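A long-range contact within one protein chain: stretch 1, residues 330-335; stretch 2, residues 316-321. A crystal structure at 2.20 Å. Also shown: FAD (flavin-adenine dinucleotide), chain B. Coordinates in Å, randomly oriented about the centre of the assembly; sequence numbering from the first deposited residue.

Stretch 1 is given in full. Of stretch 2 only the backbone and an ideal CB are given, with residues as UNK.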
# COMPACT_ATOMS: atom_id res chain seq x y z
N GLN A 330 12.23 6.77 -1.96
CA GLN A 330 12.18 5.56 -2.76
C GLN A 330 12.92 4.46 -2.02
O GLN A 330 14.02 4.67 -1.50
CB GLN A 330 12.81 5.79 -4.13
CG GLN A 330 11.98 6.67 -5.04
CD GLN A 330 12.75 7.05 -6.27
OE1 GLN A 330 13.79 7.71 -6.18
NE2 GLN A 330 12.27 6.64 -7.43
N ILE A 331 12.30 3.29 -1.95
CA ILE A 331 12.91 2.17 -1.27
C ILE A 331 12.92 0.97 -2.19
O ILE A 331 11.92 0.68 -2.83
CB ILE A 331 12.10 1.74 -0.03
CG1 ILE A 331 11.84 2.94 0.88
CG2 ILE A 331 12.85 0.66 0.73
CD1 ILE A 331 10.95 2.61 2.08
N VAL A 332 14.06 0.30 -2.28
CA VAL A 332 14.15 -0.91 -3.08
C VAL A 332 14.76 -1.99 -2.18
O VAL A 332 15.85 -1.80 -1.62
CB VAL A 332 15.02 -0.73 -4.34
CG1 VAL A 332 16.43 -0.27 -3.97
CG2 VAL A 332 15.08 -2.05 -5.11
N GLY A 333 14.03 -3.09 -2.02
CA GLY A 333 14.50 -4.18 -1.18
C GLY A 333 13.81 -4.18 0.18
O GLY A 333 13.11 -3.23 0.52
N LEU A 334 14.00 -5.24 0.95
CA LEU A 334 13.41 -5.35 2.29
C LEU A 334 14.51 -5.12 3.32
O LEU A 334 15.49 -5.87 3.36
CB LEU A 334 12.78 -6.73 2.47
CG LEU A 334 11.66 -7.10 1.47
CD1 LEU A 334 11.30 -8.57 1.58
CD2 LEU A 334 10.44 -6.23 1.75
N THR A 335 14.37 -4.08 4.15
CA THR A 335 15.38 -3.75 5.15
C THR A 335 15.23 -4.36 6.55
O THR A 335 15.98 -4.01 7.46
CB THR A 335 15.49 -2.24 5.34
OG1 THR A 335 14.19 -1.69 5.53
CG2 THR A 335 16.15 -1.59 4.14
N UNK A 316 8.74 -11.02 -8.08
CA UNK A 316 8.75 -9.60 -8.33
C UNK A 316 9.60 -8.95 -7.25
O UNK A 316 9.26 -9.04 -6.07
CB UNK A 316 7.33 -9.02 -8.36
N UNK A 317 10.71 -8.31 -7.62
CA UNK A 317 11.54 -7.68 -6.61
C UNK A 317 10.83 -6.48 -6.00
O UNK A 317 10.43 -5.55 -6.71
CB UNK A 317 12.88 -7.26 -7.21
N UNK A 318 10.70 -6.46 -4.67
CA UNK A 318 10.04 -5.40 -3.91
C UNK A 318 10.69 -4.02 -3.86
O UNK A 318 11.89 -3.86 -3.60
CB UNK A 318 9.88 -5.89 -2.47
N UNK A 319 9.87 -3.01 -4.13
CA UNK A 319 10.29 -1.62 -4.07
C UNK A 319 9.06 -0.77 -3.77
O UNK A 319 7.95 -1.10 -4.19
CB UNK A 319 10.96 -1.18 -5.37
N UNK A 320 9.26 0.31 -3.02
CA UNK A 320 8.16 1.18 -2.63
C UNK A 320 8.58 2.63 -2.76
O UNK A 320 9.75 2.94 -3.04
CB UNK A 320 7.71 0.88 -1.20
N UNK A 321 7.62 3.54 -2.57
CA UNK A 321 7.92 4.97 -2.61
C UNK A 321 6.88 5.74 -1.80
O UNK A 321 5.82 5.22 -1.47
CB UNK A 321 7.96 5.48 -4.05
PA FAD B . -6.58 -2.55 -3.73
O1A FAD B . -6.93 -2.12 -2.35
O2A FAD B . -6.14 -1.66 -4.65
O5B FAD B . -7.98 -2.94 -4.24
C5B FAD B . -8.86 -3.91 -3.60
C4B FAD B . -10.22 -3.71 -4.30
O4B FAD B . -11.02 -4.93 -4.04
C3B FAD B . -11.07 -2.54 -3.78
O3B FAD B . -11.64 -1.71 -4.74
C2B FAD B . -12.03 -3.24 -2.85
O2B FAD B . -13.16 -2.49 -2.55
C1B FAD B . -12.35 -4.46 -3.65
N9A FAD B . -12.91 -5.61 -2.94
C8A FAD B . -12.59 -6.03 -1.67
N7A FAD B . -13.28 -7.11 -1.30
C5A FAD B . -14.08 -7.41 -2.36
C6A FAD B . -15.08 -8.48 -2.57
N6A FAD B . -15.38 -9.40 -1.68
N1A FAD B . -15.71 -8.45 -3.80
C2A FAD B . -15.43 -7.51 -4.76
N3A FAD B . -14.53 -6.50 -4.64
C4A FAD B . -13.88 -6.49 -3.42
N1 FAD B . 1.87 1.81 -2.88
C2 FAD B . 3.00 2.22 -3.47
O2 FAD B . 3.79 1.44 -3.90
N3 FAD B . 3.31 3.61 -3.61
C4 FAD B . 2.46 4.60 -3.16
O4 FAD B . 2.76 5.77 -3.31
C4X FAD B . 1.22 4.16 -2.52
N5 FAD B . 0.34 5.09 -2.06
C5X FAD B . -0.82 4.64 -1.47
C6 FAD B . -1.74 5.62 -1.00
C7 FAD B . -2.94 5.28 -0.40
C7M FAD B . -3.88 6.36 0.07
C8 FAD B . -3.28 3.86 -0.23
C8M FAD B . -4.57 3.41 0.41
C9 FAD B . -2.38 2.88 -0.68
C9A FAD B . -1.16 3.25 -1.30
N10 FAD B . -0.18 2.29 -1.80
C10 FAD B . 0.97 2.71 -2.40
C1' FAD B . -0.51 0.85 -1.65
C2' FAD B . -1.25 0.32 -2.91
O2' FAD B . -2.39 1.13 -3.13
C3' FAD B . -1.64 -1.12 -2.66
O3' FAD B . -0.47 -1.90 -2.47
C4' FAD B . -2.43 -1.66 -3.84
O4' FAD B . -3.63 -0.87 -4.06
C5' FAD B . -2.81 -3.09 -3.55
O5' FAD B . -3.66 -3.60 -4.78
P FAD B . -4.78 -4.58 -4.55
O1P FAD B . -5.29 -4.82 -5.99
O2P FAD B . -4.40 -5.73 -3.86
O3P FAD B . -5.83 -3.95 -3.74

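Position 316 lies beyond the reach of stretch 1: nothing of that stretch comes within 5.5 Å of its ideal CB, and phi/psi of -64/117 is open to almost any residue. The contact sets no preference here; the residue is Gly316.

At 317 the CB again has no neighbour in stretch 1, and CA-to-CB points sideways. A small side chain would leave this part of the contact empty, whereas a long or aromatic one could bring its end close to Val332 and Gly333. Tyr317 does so with chi1 at -156° (t). Its CE2 lies 4.0 Å from Val332 CG2 and 3.6 Å from Gly333 CA, where the lack of a side chain leaves room for the ring. A CB on Gly333 would fall 3.5 Å from Tyr317 OH, although the glycine's own phi/psi of 101/170 already calls for that residue.

The carbonyl of 318 accepts a hydrogen bond from Gly333 N, at 2.8 Å to O, but its own nitrogen donates nothing to stretch 1. With phi at -68° the position tolerates proline, and the ideal CB, 4.3 Å from Leu334 CD2, favours something apolar and compact. The residue is Pro318, whose CG packs 3.9 Å from Leu334 CG.

At 319 the CB shares a face of the sheet with Val332, in a non-hydrogen-bonded pair with CA atoms only 4.0 Å apart. It sits tightly, 3.3 Å from Ile331 O, so bulk is best directed outward beyond CB; several beta-formers would serve. Trp319 takes chi1 at 50° (p): its CB touches Val332 CA at 3.9 Å, while the indole leads away.

Position 320 is the hydrogen-bonded partner of Ile331: its N donates to Ile331 O at 2.7 Å and its O accepts from Ile331 N at 2.8 Å. Its side chain emerges on the same face as that of Ile331, with Leu334 farther along, so a large apolar residue, aromatic or long aliphatic, suits. Phe320 spans that distance: CD2 lies 4.1 Å from Ile331 CB, and CZ 4.1 Å from Leu334 CD2, which meets the ring at its edge.

At 321 the CB faces the same side as Gln330, 4.3 Å from Gln330 CG, and stretch 1 offers only that flexible chain, so polar or apolar groups could fit. The flavin lies in the other direction, inviting a long side chain with a donor or a flat surface. Trp321 sends its indole away from stretch 1, with FAD O4 over one ring face and 3.2 Å from Trp321 NE1.

Stretch 2 (316-321) GYPWFW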
# COMPACT_ATOMS: atom_id res chain seq x y z
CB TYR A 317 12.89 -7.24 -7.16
CG TYR A 317 13.90 -7.16 -6.06
CD1 TYR A 317 14.59 -8.30 -5.63
CD2 TYR A 317 14.10 -5.97 -5.36
CE1 TYR A 317 15.45 -8.26 -4.53
CE2 TYR A 317 14.96 -5.92 -4.26
CZ TYR A 317 15.63 -7.07 -3.85
OH TYR A 317 16.50 -7.02 -2.79
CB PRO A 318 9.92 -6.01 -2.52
CG PRO A 318 11.18 -6.78 -2.40
CD PRO A 318 11.29 -7.46 -3.75
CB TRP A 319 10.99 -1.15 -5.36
CG TRP A 319 10.29 -1.45 -6.64
CD1 TRP A 319 10.42 -2.57 -7.41
CD2 TRP A 319 9.38 -0.59 -7.34
NE1 TRP A 319 9.65 -2.46 -8.55
CE2 TRP A 319 9.01 -1.25 -8.53
CE3 TRP A 319 8.86 0.69 -7.08
CZ2 TRP A 319 8.13 -0.69 -9.46
CZ3 TRP A 319 7.98 1.25 -8.00
CH2 TRP A 319 7.63 0.56 -9.18
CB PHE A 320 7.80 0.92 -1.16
CG PHE A 320 7.92 -0.53 -0.74
CD1 PHE A 320 6.78 -1.30 -0.52
CD2 PHE A 320 9.17 -1.11 -0.54
CE1 PHE A 320 6.89 -2.63 -0.10
CE2 PHE A 320 9.30 -2.45 -0.12
CZ PHE A 320 8.15 -3.20 0.11
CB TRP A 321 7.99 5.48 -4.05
CG TRP A 321 6.67 5.85 -4.67
CD1 TRP A 321 6.06 7.07 -4.63
CD2 TRP A 321 5.83 5.00 -5.45
NE1 TRP A 321 4.89 7.04 -5.35
CE2 TRP A 321 4.72 5.78 -5.87
CE3 TRP A 321 5.90 3.66 -5.85
CZ2 TRP A 321 3.69 5.25 -6.67
CZ3 TRP A 321 4.87 3.14 -6.64
CH2 TRP A 321 3.79 3.94 -7.04
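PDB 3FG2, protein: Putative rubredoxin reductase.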